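Local atomic coordinates of putative nucleoside-diphosphate-sugar epimerase (Staphylococcus aureus subsp. aureus, PDB entry 3E48), a protein that is of unknown function but probably binds NAD(H) or NADP(H) through a Rossmann-type domain and may act as a nucleoside-diphosphate-sugar epimerase. Residues T6-H11 and F28-R33; V69-S74 and I101-Y106; P84-L89 and G122-L127; Y107-N112 and Y135-M140. One frame throughout, in Å; residues are numbered along the deposited sequence.

Interaction 1: residues T6-H11 and F28-R33; sequences TGATGH and FHIGVR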
loop_
_atom_site.group_PDB
_atom_site.type_symbol
_atom_site.label_atom_id
_atom_site.label_comp_id
_atom_site.label_asym_id
_atom_site.label_seq_id
_atom_site.Cartn_x
_atom_site.Cartn_y
_atom_site.Cartn_z
ATOM N N THR B 6 12.669 -14.253 11.102
ATOM C CA THR B 6 11.535 -15.142 10.848
ATOM C C THR B 6 11.632 -15.717 9.437
ATOM O O THR B 6 12.220 -15.097 8.551
ATOM C CB THR B 6 10.165 -14.415 11.004
ATOM O OG1 THR B 6 10.015 -13.438 9.967
ATOM C CG2 THR B 6 10.071 -13.730 12.367
ATOM N N GLY B 7 11.061 -16.904 9.237
ATOM C CA GLY B 7 11.097 -17.547 7.932
ATOM C C GLY B 7 12.511 -17.906 7.511
ATOM O O GLY B 7 12.831 -17.946 6.324
ATOM N N ALA B 8 13.348 -18.197 8.502
ATOM C CA ALA B 8 14.754 -18.525 8.288
ATOM C C ALA B 8 15.073 -19.731 7.406
ATOM O O ALA B 8 16.167 -19.808 6.846
ATOM C CB ALA B 8 15.439 -18.690 9.639
ATOM N N THR B 9 14.141 -20.673 7.281
ATOM C CA THR B 9 14.392 -21.858 6.466
ATOM C C THR B 9 13.981 -21.687 5.004
ATOM O O THR B 9 14.161 -22.591 4.188
ATOM C CB THR B 9 13.705 -23.121 7.058
ATOM O OG1 THR B 9 12.319 -22.861 7.292
ATOM C CG2 THR B 9 14.373 -23.522 8.377
ATOM N N GLY B 10 13.441 -20.519 4.671
ATOM C CA GLY B 10 13.045 -20.258 3.296
ATOM C C GLY B 10 14.279 -20.025 2.444
ATOM O O GLY B 10 15.395 -20.020 2.957
ATOM N N HIS B 11 14.094 -19.826 1.143
ATOM C CA HIS B 11 15.235 -19.601 0.261
ATOM C C HIS B 11 16.075 -18.414 0.704
ATOM O O HIS B 11 17.278 -18.548 0.922
ATOM C CB HIS B 11 14.765 -19.387 -1.179
ATOM C CG HIS B 11 14.203 -20.617 -1.815
ATOM N ND1 HIS B 11 14.918 -21.789 -1.919
ATOM C CD2 HIS B 11 13.000 -20.857 -2.390
ATOM C CE1 HIS B 11 14.182 -22.699 -2.534
ATOM N NE2 HIS B 11 13.015 -22.159 -2.830
ATOM N N PHE B 28 21.615 -14.595 17.968
ATOM C CA PHE B 28 20.799 -14.805 16.779
ATOM C C PHE B 28 19.783 -15.925 16.967
ATOM O O PHE B 28 20.138 -17.068 17.271
ATOM C CB PHE B 28 21.705 -15.114 15.585
ATOM C CG PHE B 28 21.095 -14.784 14.256
ATOM C CD1 PHE B 28 20.351 -15.729 13.558
ATOM C CD2 PHE B 28 21.269 -13.522 13.699
ATOM C CE1 PHE B 28 19.791 -15.425 12.318
ATOM C CE2 PHE B 28 20.713 -13.202 12.462
ATOM C CZ PHE B 28 19.971 -14.159 11.770
ATOM N N HIS B 29 18.514 -15.584 16.776
ATOM C CA HIS B 29 17.427 -16.538 16.924
ATOM C C HIS B 29 16.672 -16.629 15.612
ATOM O O HIS B 29 16.690 -15.694 14.814
ATOM C CB HIS B 29 16.439 -16.072 17.993
ATOM C CG HIS B 29 17.061 -15.794 19.326
ATOM N ND1 HIS B 29 17.956 -14.765 19.532
ATOM C CD2 HIS B 29 16.898 -16.396 20.527
ATOM C CE1 HIS B 29 18.316 -14.746 20.803
ATOM N NE2 HIS B 29 17.688 -15.725 21.428
ATOM N N ILE B 30 16.010 -17.758 15.389
ATOM C CA ILE B 30 15.217 -17.920 14.181
ATOM C C ILE B 30 13.827 -18.405 14.561
ATOM O O ILE B 30 13.653 -19.124 15.549
ATOM C CB ILE B 30 15.849 -18.924 13.181
ATOM C CG1 ILE B 30 15.898 -20.326 13.793
ATOM C CG2 ILE B 30 17.237 -18.443 12.775
ATOM C CD1 ILE B 30 16.430 -21.381 12.843
ATOM N N GLY B 31 12.838 -17.989 13.775
ATOM C CA GLY B 31 11.461 -18.383 14.015
ATOM C C GLY B 31 10.959 -19.113 12.787
ATOM O O GLY B 31 10.812 -18.511 11.725
ATOM N N VAL B 32 10.698 -20.408 12.932
ATOM C CA VAL B 32 10.243 -21.233 11.819
ATOM C C VAL B 32 8.965 -22.009 12.122
ATOM O O VAL B 32 8.657 -22.300 13.278
ATOM C CB VAL B 32 11.326 -22.245 11.426
ATOM C CG1 VAL B 32 12.547 -21.518 10.890
ATOM C CG2 VAL B 32 11.703 -23.092 12.637
ATOM N N ARG B 33 8.231 -22.361 11.070
ATOM C CA ARG B 33 6.990 -23.109 11.234
ATOM C C ARG B 33 7.276 -24.577 11.537
ATOM O O ARG B 33 6.580 -25.199 12.336
ATOM C CB ARG B 33 6.132 -22.985 9.969
ATOM C CG ARG B 33 6.838 -23.400 8.699
ATOM C CD ARG B 33 6.006 -23.100 7.454
ATOM N NE ARG B 33 4.733 -23.816 7.438
ATOM C CZ ARG B 33 3.601 -23.353 7.958
ATOM N NH1 ARG B 33 2.494 -24.083 7.896
ATOM N NH2 ARG B 33 3.568 -22.154 8.523
#
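Where Thr6 and Gly7 meet Gly31, the first strand of a Rossmann-type sheet gives way to a glycine-rich turn alongside parallel strand 28-32. The sequence TGATGH opens the TGxxGxxG motif of dinucleotide-binding short-chain dehydrogenase relatives, so this is probably the cofactor's diphosphate loop. One hydrogen bond marks the last step of the pairing: Gly7 N gives its hydrogen to Gly31 O at 3.0 Å, while Thr6 CA lies 3.6 Å from the same oxygen as a CA-H...O contact. Gly7 then takes positive phi (64°), a conformation glycine accepts easily, and a type I turn follows, closed by Gly10 N to Gly7 O at 3.1 Å. Gly10 is the N-cap of helix 11-22. Thr6 OG1 turns to Tyr53 OH, outside the pair. Beyond the bond, the turn rests on aliphatic side chains of the strand. Ala8 CB sits 3.6 Å from both CB and CG2 of Ile30, and Val48 of the adjacent strand 47-50 touches both Ile30 and Val32. Val32 CG1 is anti to the carbonyl carbon (chi1 -65°); the side chain crosses that of Thr9 at about a right angle, with CG1 3.7 Å from Thr9 CG2.

Interaction 2: residues V69-S74 and I101-Y106; sequences VVFIPS and IIFIGY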
loop_
_atom_site.group_PDB
_atom_site.type_symbol
_atom_site.label_atom_id
_atom_site.label_comp_id
_atom_site.label_asym_id
_atom_site.label_seq_id
_atom_site.Cartn_x
_atom_site.Cartn_y
_atom_site.Cartn_z
ATOM N N VAL B 69 13.627 -7.716 15.197
ATOM C CA VAL B 69 13.004 -8.756 14.398
ATOM C C VAL B 69 13.220 -8.435 12.924
ATOM O O VAL B 69 12.934 -7.324 12.469
ATOM C CB VAL B 69 11.480 -8.845 14.671
ATOM C CG1 VAL B 69 10.813 -9.778 13.662
ATOM C CG2 VAL B 69 11.237 -9.351 16.090
ATOM N N VAL B 70 13.763 -9.409 12.200
ATOM C CA VAL B 70 13.997 -9.286 10.765
ATOM C C VAL B 70 12.896 -10.179 10.209
ATOM O O VAL B 70 12.926 -11.397 10.383
ATOM C CB VAL B 70 15.387 -9.823 10.373
ATOM C CG1 VAL B 70 15.631 -9.602 8.886
ATOM C CG2 VAL B 70 16.461 -9.123 11.198
ATOM N N PHE B 71 11.914 -9.548 9.569
ATOM C CA PHE B 71 10.739 -10.233 9.039
ATOM C C PHE B 71 10.767 -10.494 7.544
ATOM O O PHE B 71 10.919 -9.569 6.749
ATOM C CB PHE B 71 9.492 -9.405 9.362
ATOM C CG PHE B 71 8.197 -10.100 9.063
ATOM C CD1 PHE B 71 7.681 -11.033 9.955
ATOM C CD2 PHE B 71 7.493 -9.829 7.891
ATOM C CE1 PHE B 71 6.481 -11.692 9.690
ATOM C CE2 PHE B 71 6.287 -10.483 7.612
ATOM C CZ PHE B 71 5.781 -11.419 8.519
ATOM N N ILE B 72 10.614 -11.761 7.174
ATOM C CA ILE B 72 10.567 -12.159 5.774
ATOM C C ILE B 72 9.126 -12.571 5.493
ATOM O O ILE B 72 8.636 -13.554 6.049
ATOM C CB ILE B 72 11.495 -13.356 5.497
ATOM C CG1 ILE B 72 12.940 -12.955 5.801
ATOM C CG2 ILE B 72 11.350 -13.814 4.044
ATOM C CD1 ILE B 72 13.938 -14.077 5.627
ATOM N N PRO B 73 8.422 -11.812 4.640
ATOM C CA PRO B 73 7.028 -12.138 4.312
ATOM C C PRO B 73 6.869 -13.539 3.724
ATOM O O PRO B 73 7.803 -14.081 3.131
ATOM C CB PRO B 73 6.649 -11.058 3.301
ATOM C CG PRO B 73 7.457 -9.883 3.743
ATOM C CD PRO B 73 8.810 -10.518 4.055
ATOM N N SER B 74 5.683 -14.118 3.893
ATOM C CA SER B 74 5.388 -15.444 3.357
ATOM C C SER B 74 5.011 -15.293 1.885
ATOM O O SER B 74 5.037 -14.184 1.350
ATOM C CB SER B 74 4.216 -16.080 4.108
ATOM O OG SER B 74 2.993 -15.411 3.815
ATOM N N ILE B 101 12.148 -3.309 13.978
ATOM C CA ILE B 101 11.740 -4.288 12.983
ATOM C C ILE B 101 12.412 -3.981 11.650
ATOM O O ILE B 101 12.367 -2.850 11.175
ATOM C CB ILE B 101 10.205 -4.269 12.747
ATOM C CG1 ILE B 101 9.469 -4.780 13.992
ATOM C CG2 ILE B 101 9.859 -5.124 11.526
ATOM C CD1 ILE B 101 7.957 -4.575 13.942
ATOM N N ILE B 102 13.063 -4.982 11.070
ATOM C CA ILE B 102 13.681 -4.826 9.762
ATOM C C ILE B 102 12.746 -5.635 8.870
ATOM O O ILE B 102 12.656 -6.855 9.005
ATOM C CB ILE B 102 15.111 -5.412 9.725
ATOM C CG1 ILE B 102 16.004 -4.644 10.708
ATOM C CG2 ILE B 102 15.675 -5.323 8.303
ATOM C CD1 ILE B 102 17.429 -5.183 10.838
ATOM N N PHE B 103 12.026 -4.951 7.986
ATOM C CA PHE B 103 11.058 -5.609 7.110
ATOM C C PHE B 103 11.600 -5.778 5.699
ATOM O O PHE B 103 12.028 -4.812 5.077
ATOM C CB PHE B 103 9.762 -4.792 7.071
ATOM C CG PHE B 103 8.618 -5.487 6.389
ATOM C CD1 PHE B 103 7.652 -6.158 7.130
ATOM C CD2 PHE B 103 8.503 -5.469 5.005
ATOM C CE1 PHE B 103 6.580 -6.805 6.501
ATOM C CE2 PHE B 103 7.433 -6.114 4.362
ATOM C CZ PHE B 103 6.474 -6.781 5.115
ATOM N N ILE B 104 11.586 -7.012 5.203
ATOM C CA ILE B 104 12.083 -7.303 3.859
ATOM C C ILE B 104 10.931 -7.306 2.851
ATOM O O ILE B 104 10.238 -8.310 2.701
ATOM C CB ILE B 104 12.774 -8.678 3.806
ATOM C CG1 ILE B 104 13.858 -8.761 4.889
ATOM C CG2 ILE B 104 13.367 -8.902 2.416
ATOM C CD1 ILE B 104 14.946 -7.723 4.768
ATOM N N GLY B 105 10.747 -6.188 2.154
ATOM C CA GLY B 105 9.672 -6.088 1.184
ATOM C C GLY B 105 10.122 -6.156 -0.261
ATOM O O GLY B 105 11.306 -6.013 -0.559
ATOM N N TYR B 106 9.166 -6.371 -1.160
ATOM C CA TYR B 106 9.438 -6.469 -2.595
ATOM C C TYR B 106 9.261 -5.098 -3.252
ATOM O O TYR B 106 8.384 -4.333 -2.856
ATOM C CB TYR B 106 8.482 -7.491 -3.210
ATOM C CG TYR B 106 8.805 -7.893 -4.629
ATOM C CD1 TYR B 106 10.108 -8.233 -5.000
ATOM C CD2 TYR B 106 7.800 -7.978 -5.592
ATOM C CE1 TYR B 106 10.404 -8.650 -6.294
ATOM C CE2 TYR B 106 8.085 -8.398 -6.889
ATOM C CZ TYR B 106 9.390 -8.732 -7.231
ATOM O OH TYR B 106 9.676 -9.149 -8.508
#
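Val69-Phe71 and Ile101-Ile104 pair as parallel neighbours in the centre of the Rossmann sheet, their axes 4.7 Å apart and 12° from parallel. Three backbone hydrogen bonds alternate across the pair: Ile102 N to Val69 O (2.7 Å), Phe71 N to Ile102 O (2.8 Å) and Ile104 N to Phe71 O (3.1 Å). Val69 O and Ile102 O also receive CA-H...O contacts, from Ile101 CA and Val70 CA.

Of the aliphatic contacts, Val70 and Ile102 point the same way and touch through Val70 CG2 and Ile102 CD1 at 4.1 Å, on the face opposite the two phenylalanines. Past the end of the strand, the Pro73 ring leans on the partner strand: its CD lies 3.0 Å from Ile104 O, a close fit, and its CG lies 3.5 Å from Phe103 CZ.

The aromatic pair is Phe71 and Phe103. Both have CG anti to the backbone N (chi1 near -170°), which starts the rings off in the same direction. Their planes are 25° apart and displaced from one another, with centroids 5.6 Å apart, so overlap is slight and the contact is made mainly by Phe71 CD2 and Phe103 CE1.

Around this core, Tyr53 stacks on Phe71, Tyr137 of strand 134-143 meets Phe103, Leu89 of helix 84-96 covers Phe71, and Ala124 of helix 118-131 covers Phe103.

Interaction 3: residues P84-L89 and G122-L127; sequences PEVENL and GYASRL
Val86 and Ala124 mark the nearest approach of two almost parallel helices, with CA atoms 6.1 Å apart, segment axes 9.9 Å apart and N-to-C directions differing by 14°. Helices 84-96 and 118-131 follow one another on one face of the Rossmann sheet, strand 100-106 lying between them in sequence.

Val86 supplies the apolar wedge. Its CG2 reaches Leu127 CD2 at 3.6 Å and rests 4.0 Å from Ala124 CA, while CG1 comes to the edge of the Tyr123 ring, 3.8 Å from CD1. Beside it, Glu87 bends about CB-CG (chi2 -68°), which swings CD out of an extended chain, and its side chain crosses that of Tyr123 at about a right angle. Tyr123 OH donates to Glu87 OE2 over 2.6 Å; the oxygen lies near the ring plane but is met on its anti side, with carboxylate and ring planes 64° apart. Phe80 of the second subunit packs on both Glu87 and Tyr123.

The carboxylate oxygen also has Leu127 CD2 3.5 Å away, and Leu127 CD1 is almost as near. OE2 thus combines one short bond from a phenol with a hydrocarbon flank. The short separation suggests a firm bond that would restrict the hydroxyl, even though it uses the anti side, usually the less basic one.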
loop_
_atom_site.group_PDB
_atom_site.type_symbol
_atom_site.label_atom_id
_atom_site.label_comp_id
_atom_site.label_asym_id
_atom_site.label_seq_id
_atom_site.Cartn_x
_atom_site.Cartn_y
_atom_site.Cartn_z
ATOM N N PRO B 84 -2.923 -10.423 7.441
ATOM C CA PRO B 84 -2.852 -10.766 8.869
ATOM C C PRO B 84 -1.417 -10.928 9.372
ATOM O O PRO B 84 -1.117 -10.703 10.543
ATOM C CB PRO B 84 -3.656 -12.061 8.943
ATOM C CG PRO B 84 -4.725 -11.825 7.896
ATOM C CD PRO B 84 -3.909 -11.274 6.747
ATOM N N GLU B 85 -0.544 -11.307 8.453
ATOM C CA GLU B 85 0.875 -11.504 8.699
ATOM C C GLU B 85 1.514 -10.276 9.347
ATOM O O GLU B 85 2.151 -10.358 10.409
ATOM C CB GLU B 85 1.520 -11.741 7.354
ATOM C CG GLU B 85 2.855 -12.336 7.344
ATOM C CD GLU B 85 3.203 -12.741 5.945
ATOM O OE1 GLU B 85 3.787 -11.922 5.200
ATOM O OE2 GLU B 85 2.846 -13.875 5.590
ATOM N N VAL B 86 1.348 -9.138 8.683
ATOM C CA VAL B 86 1.919 -7.885 9.159
ATOM C C VAL B 86 1.172 -7.373 10.379
ATOM O O VAL B 86 1.767 -6.747 11.248
ATOM C CB VAL B 86 1.911 -6.796 8.049
ATOM C CG1 VAL B 86 0.486 -6.452 7.650
ATOM C CG2 VAL B 86 2.651 -5.557 8.535
ATOM N N GLU B 87 -0.132 -7.628 10.442
ATOM C CA GLU B 87 -0.895 -7.198 11.602
ATOM C C GLU B 87 -0.322 -7.924 12.813
ATOM O O GLU B 87 -0.115 -7.320 13.858
ATOM C CB GLU B 87 -2.379 -7.553 11.459
ATOM C CG GLU B 87 -3.186 -6.648 10.528
ATOM C CD GLU B 87 -3.353 -5.235 11.056
ATOM O OE1 GLU B 87 -3.427 -5.054 12.288
ATOM O OE2 GLU B 87 -3.436 -4.296 10.239
ATOM N N ASN B 88 -0.054 -9.216 12.667
ATOM C CA ASN B 88 0.484 -9.982 13.778
ATOM C C ASN B 88 1.894 -9.541 14.131
ATOM O O ASN B 88 2.263 -9.496 15.306
ATOM C CB ASN B 88 0.428 -11.478 13.472
ATOM C CG ASN B 88 -0.995 -12.009 13.484
ATOM O OD1 ASN B 88 -1.892 -11.379 14.053
ATOM N ND2 ASN B 88 -1.208 -13.171 12.872
ATOM N N LEU B 89 2.680 -9.206 13.115
ATOM C CA LEU B 89 4.044 -8.738 13.341
ATOM C C LEU B 89 4.026 -7.527 14.271
ATOM O O LEU B 89 4.711 -7.510 15.294
ATOM C CB LEU B 89 4.691 -8.352 12.011
ATOM C CG LEU B 89 6.013 -7.587 12.081
ATOM C CD1 LEU B 89 7.102 -8.448 12.729
ATOM C CD2 LEU B 89 6.416 -7.189 10.663
ATOM N N GLY B 122 2.219 -2.340 0.040
ATOM C CA GLY B 122 1.872 -0.962 0.321
ATOM C C GLY B 122 1.306 -0.884 1.729
ATOM O O GLY B 122 1.622 0.026 2.491
ATOM N N TYR B 123 0.460 -1.851 2.074
ATOM C CA TYR B 123 -0.160 -1.903 3.388
ATOM C C TYR B 123 0.863 -2.099 4.501
ATOM O O TYR B 123 0.797 -1.433 5.535
ATOM C CB TYR B 123 -1.189 -3.033 3.409
ATOM C CG TYR B 123 -2.030 -3.128 4.660
ATOM C CD1 TYR B 123 -1.551 -3.770 5.807
ATOM C CD2 TYR B 123 -3.335 -2.631 4.675
ATOM C CE1 TYR B 123 -2.361 -3.924 6.937
ATOM C CE2 TYR B 123 -4.147 -2.777 5.794
ATOM C CZ TYR B 123 -3.658 -3.426 6.918
ATOM O OH TYR B 123 -4.487 -3.593 8.002
ATOM N N ALA B 124 1.805 -3.013 4.281
ATOM C CA ALA B 124 2.845 -3.316 5.262
ATOM C C ALA B 124 3.680 -2.089 5.629
ATOM O O ALA B 124 3.875 -1.786 6.812
ATOM C CB ALA B 124 3.752 -4.424 4.726
ATOM N N SER B 125 4.177 -1.389 4.614
ATOM C CA SER B 125 4.994 -0.198 4.833
ATOM C C SER B 125 4.235 0.818 5.680
ATOM O O SER B 125 4.750 1.337 6.677
ATOM C CB SER B 125 5.383 0.424 3.484
ATOM O OG SER B 125 6.168 1.589 3.656
ATOM N N ARG B 126 3.001 1.100 5.287
ATOM C CA ARG B 126 2.186 2.062 6.021
ATOM C C ARG B 126 1.845 1.595 7.435
ATOM O O ARG B 126 1.890 2.388 8.378
ATOM C CB ARG B 126 0.924 2.368 5.210
ATOM C CG ARG B 126 1.287 3.026 3.889
ATOM C CD ARG B 126 0.164 3.035 2.868
ATOM N NE ARG B 126 0.546 3.865 1.725
ATOM C CZ ARG B 126 1.474 3.540 0.828
ATOM N NH1 ARG B 126 2.127 2.385 0.917
ATOM N NH2 ARG B 126 1.779 4.393 -0.144
ATOM N N LEU B 127 1.525 0.313 7.601
ATOM C CA LEU B 127 1.199 -0.181 8.934
ATOM C C LEU B 127 2.398 0.013 9.861
ATOM O O LEU B 127 2.240 0.390 11.022
ATOM C CB LEU B 127 0.809 -1.661 8.903
ATOM C CG LEU B 127 0.175 -2.198 10.200
ATOM C CD1 LEU B 127 -1.188 -1.527 10.429
ATOM C CD2 LEU B 127 0.018 -3.704 10.108
#

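Interaction 4: residues Y107-N112 and Y135-M140; sequences YADQHN and YTYVRM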
loop_
_atom_site.group_PDB
_atom_site.type_symbol
_atom_site.label_atom_id
_atom_site.label_comp_id
_atom_site.label_asym_id
_atom_site.label_seq_id
_atom_site.Cartn_x
_atom_site.Cartn_y
_atom_site.Cartn_z
ATOM N N TYR B 107 10.070 -4.800 -4.269
ATOM C CA TYR B 107 10.008 -3.496 -4.930
ATOM C C TYR B 107 8.802 -3.201 -5.829
ATOM O O TYR B 107 8.649 -2.074 -6.293
ATOM C CB TYR B 107 11.306 -3.220 -5.711
ATOM C CG TYR B 107 11.530 -3.982 -7.011
ATOM C CD1 TYR B 107 12.406 -3.477 -7.973
ATOM C CD2 TYR B 107 10.921 -5.210 -7.264
ATOM C CE1 TYR B 107 12.674 -4.171 -9.155
ATOM C CE2 TYR B 107 11.188 -5.917 -8.449
ATOM C CZ TYR B 107 12.064 -5.388 -9.388
ATOM O OH TYR B 107 12.322 -6.078 -10.555
ATOM N N ALA B 108 7.950 -4.191 -6.072
ATOM C CA ALA B 108 6.764 -3.985 -6.913
ATOM C C ALA B 108 5.654 -3.521 -5.980
ATOM O O ALA B 108 4.692 -4.248 -5.723
ATOM C CB ALA B 108 6.377 -5.290 -7.602
ATOM N N ASP B 109 5.796 -2.293 -5.487
ATOM C CA ASP B 109 4.855 -1.760 -4.513
ATOM C C ASP B 109 4.335 -0.336 -4.723
ATOM O O ASP B 109 3.811 0.265 -3.785
ATOM C CB ASP B 109 5.494 -1.849 -3.123
ATOM C CG ASP B 109 6.732 -0.973 -2.987
ATOM O OD1 ASP B 109 7.123 -0.301 -3.970
ATOM O OD2 ASP B 109 7.329 -0.956 -1.885
ATOM N N GLN B 110 4.468 0.211 -5.929
ATOM C CA GLN B 110 3.984 1.570 -6.174
ATOM C C GLN B 110 2.460 1.613 -6.146
ATOM O O GLN B 110 1.800 0.586 -6.299
ATOM C CB GLN B 110 4.497 2.100 -7.514
ATOM C CG GLN B 110 6.023 2.115 -7.620
ATOM C CD GLN B 110 6.560 0.940 -8.418
ATOM O OE1 GLN B 110 6.083 -0.190 -8.278
ATOM N NE2 GLN B 110 7.568 1.197 -9.255
ATOM N N HIS B 111 1.902 2.805 -5.958
ATOM C CA HIS B 111 0.450 2.954 -5.891
ATOM C C HIS B 111 -0.266 2.438 -7.134
ATOM O O HIS B 111 -1.436 2.049 -7.064
ATOM C CB HIS B 111 0.072 4.423 -5.670
ATOM C CG HIS B 111 0.380 5.309 -6.837
ATOM N ND1 HIS B 111 1.617 5.878 -7.036
ATOM C CD2 HIS B 111 -0.392 5.711 -7.875
ATOM C CE1 HIS B 111 1.597 6.596 -8.146
ATOM N NE2 HIS B 111 0.391 6.511 -8.674
ATOM N N ASN B 112 0.432 2.440 -8.266
ATOM C CA ASN B 112 -0.152 1.976 -9.523
ATOM C C ASN B 112 0.514 0.712 -10.067
ATOM O O ASN B 112 0.485 0.452 -11.271
ATOM C CB ASN B 112 -0.093 3.093 -10.576
ATOM C CG ASN B 112 1.329 3.481 -10.948
ATOM O OD1 ASN B 112 2.267 3.274 -10.180
ATOM N ND2 ASN B 112 1.490 4.066 -12.131
ATOM N N TYR B 135 11.617 1.151 12.718
ATOM C CA TYR B 135 11.756 0.128 11.696
ATOM C C TYR B 135 12.634 0.557 10.528
ATOM O O TYR B 135 12.875 1.746 10.306
ATOM C CB TYR B 135 10.376 -0.318 11.171
ATOM C CG TYR B 135 9.650 0.721 10.342
ATOM C CD1 TYR B 135 9.029 1.816 10.943
ATOM C CD2 TYR B 135 9.608 0.619 8.950
ATOM C CE1 TYR B 135 8.385 2.788 10.173
ATOM C CE2 TYR B 135 8.969 1.580 8.177
ATOM C CZ TYR B 135 8.363 2.661 8.791
ATOM O OH TYR B 135 7.753 3.622 8.016
ATOM N N THR B 136 13.108 -0.442 9.794
ATOM C CA THR B 136 13.959 -0.250 8.627
ATOM C C THR B 136 13.257 -1.030 7.532
ATOM O O THR B 136 13.054 -2.236 7.660
ATOM C CB THR B 136 15.367 -0.838 8.875
ATOM O OG1 THR B 136 15.946 -0.206 10.025
ATOM C CG2 THR B 136 16.274 -0.606 7.674
ATOM N N TYR B 137 12.857 -0.340 6.471
ATOM C CA TYR B 137 12.152 -0.995 5.378
ATOM C C TYR B 137 13.120 -1.245 4.225
ATOM O O TYR B 137 13.639 -0.311 3.608
ATOM C CB TYR B 137 10.966 -0.129 4.942
ATOM C CG TYR B 137 9.906 -0.897 4.192
ATOM C CD1 TYR B 137 9.990 -1.074 2.812
ATOM C CD2 TYR B 137 8.850 -1.505 4.871
ATOM C CE1 TYR B 137 9.049 -1.846 2.125
ATOM C CE2 TYR B 137 7.905 -2.280 4.194
ATOM C CZ TYR B 137 8.015 -2.445 2.824
ATOM O OH TYR B 137 7.101 -3.214 2.144
ATOM N N VAL B 138 13.371 -2.522 3.958
ATOM C CA VAL B 138 14.299 -2.924 2.910
ATOM C C VAL B 138 13.549 -3.479 1.713
ATOM O O VAL B 138 12.906 -4.514 1.812
ATOM C CB VAL B 138 15.265 -4.010 3.434
ATOM C CG1 VAL B 138 16.275 -4.382 2.354
ATOM C CG2 VAL B 138 15.965 -3.513 4.689
ATOM N N ARG B 139 13.620 -2.796 0.577
ATOM C CA ARG B 139 12.931 -3.281 -0.611
ATOM C C ARG B 139 13.929 -4.018 -1.495
ATOM O O ARG B 139 15.056 -3.561 -1.677
ATOM C CB ARG B 139 12.287 -2.102 -1.353
ATOM C CG ARG B 139 11.150 -1.469 -0.549
ATOM C CD ARG B 139 10.731 -0.089 -1.061
ATOM N NE ARG B 139 10.094 -0.142 -2.372
ATOM C CZ ARG B 139 10.662 0.282 -3.496
ATOM N NH1 ARG B 139 11.886 0.793 -3.471
ATOM N NH2 ARG B 139 10.003 0.196 -4.645
HETATM N N MSE B 140 13.532 -5.170 -2.020
HETATM C CA MSE B 140 14.430 -5.936 -2.872
HETATM C C MSE B 140 13.932 -6.036 -4.309
HETATM O O MSE B 140 12.722 -6.001 -4.564
HETATM C CB MSE B 140 14.630 -7.343 -2.293
HETATM C CG MSE B 140 13.388 -8.213 -2.315
HETATM SE SE MSE B 140 13.607 -9.880 -1.331
HETATM C CE MSE B 140 11.861 -9.938 -0.517
HETATM O O HOH W 1 7.605 -3.285 -0.545
#
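Asp109 and Arg139 form the tight part of this contact, a salt bridge gripped side-on by two guanidinium nitrogens. Arg139 NE donates to Asp109 OD2 at 2.9 Å and NH2 to OD1 at 3.0 Å, one nitrogen to each oxygen and both on the syn side. The bend at chi3 (68°) turns NE toward the acid, and the carboxylate and guanidinium planes lie only 16° apart, so the two flat groups are nearly parallel, though the nitrogens sit somewhat out of the carboxylate plane. Tyr107 CA lies over one face of the guanidinium, and Gln257 adds an acceptor for NH2 as well as a donor to Tyr107 O. A little further along the strand, Tyr107 N donates to Met140 O (a selenomethionine) at 2.9 Å. The same carbonyl oxygen is 3.3 Å from both CB and CD2 of Tyr107, tucked against the start of that side chain.

The looser side is mediated by solvent. A single water donates to Asp109 OD2 and accepts from Tyr137 OH, each at 2.7 Å, and spans the interval between acid and phenol, while Asp109 OD2 comes no nearer the ring than 4.5 Å, at Tyr137 CE1. Beyond the inverse gamma turn centred on Ala108, the loop runs on to the second subunit: Asp109 O and His111 O accept hydrogen bonds from its Arg126 NE and Ser125 OG.

This is the C-terminal end of the parallel strands of the sheet, within the beta-alpha-beta crossover from strand 100-106 through helix 118-131 to strand 134-143. In Rossmann-type short-chain dehydrogenase relatives, loops at this end border the cofactor and substrate cleft.

Interactions 1, 2 and 4 lie across one sheet, and interaction 3 lies in the helical layer above it. Thr6 N reaches Val70 O at 3.0 Å, joining interaction 1 to interaction 2; Gly105 N reaches Val138 O at 2.8 Å, joining interaction 2 to interaction 4. Helix 118-131 ties interaction 3 to interactions 2 and 4, with Ala124 CB 3.6 Å from Phe103 CZ and Ser125 CA 3.6 Å from Tyr137 CE2. Interactions 1 and 4 do not touch, their centres being about 21 Å apart. The glycine-rich turn of interaction 1 is the likely cofactor site, whereas interactions 3 and 4 both contact the second subunit, so the subunit contacts made here lie away from that turn.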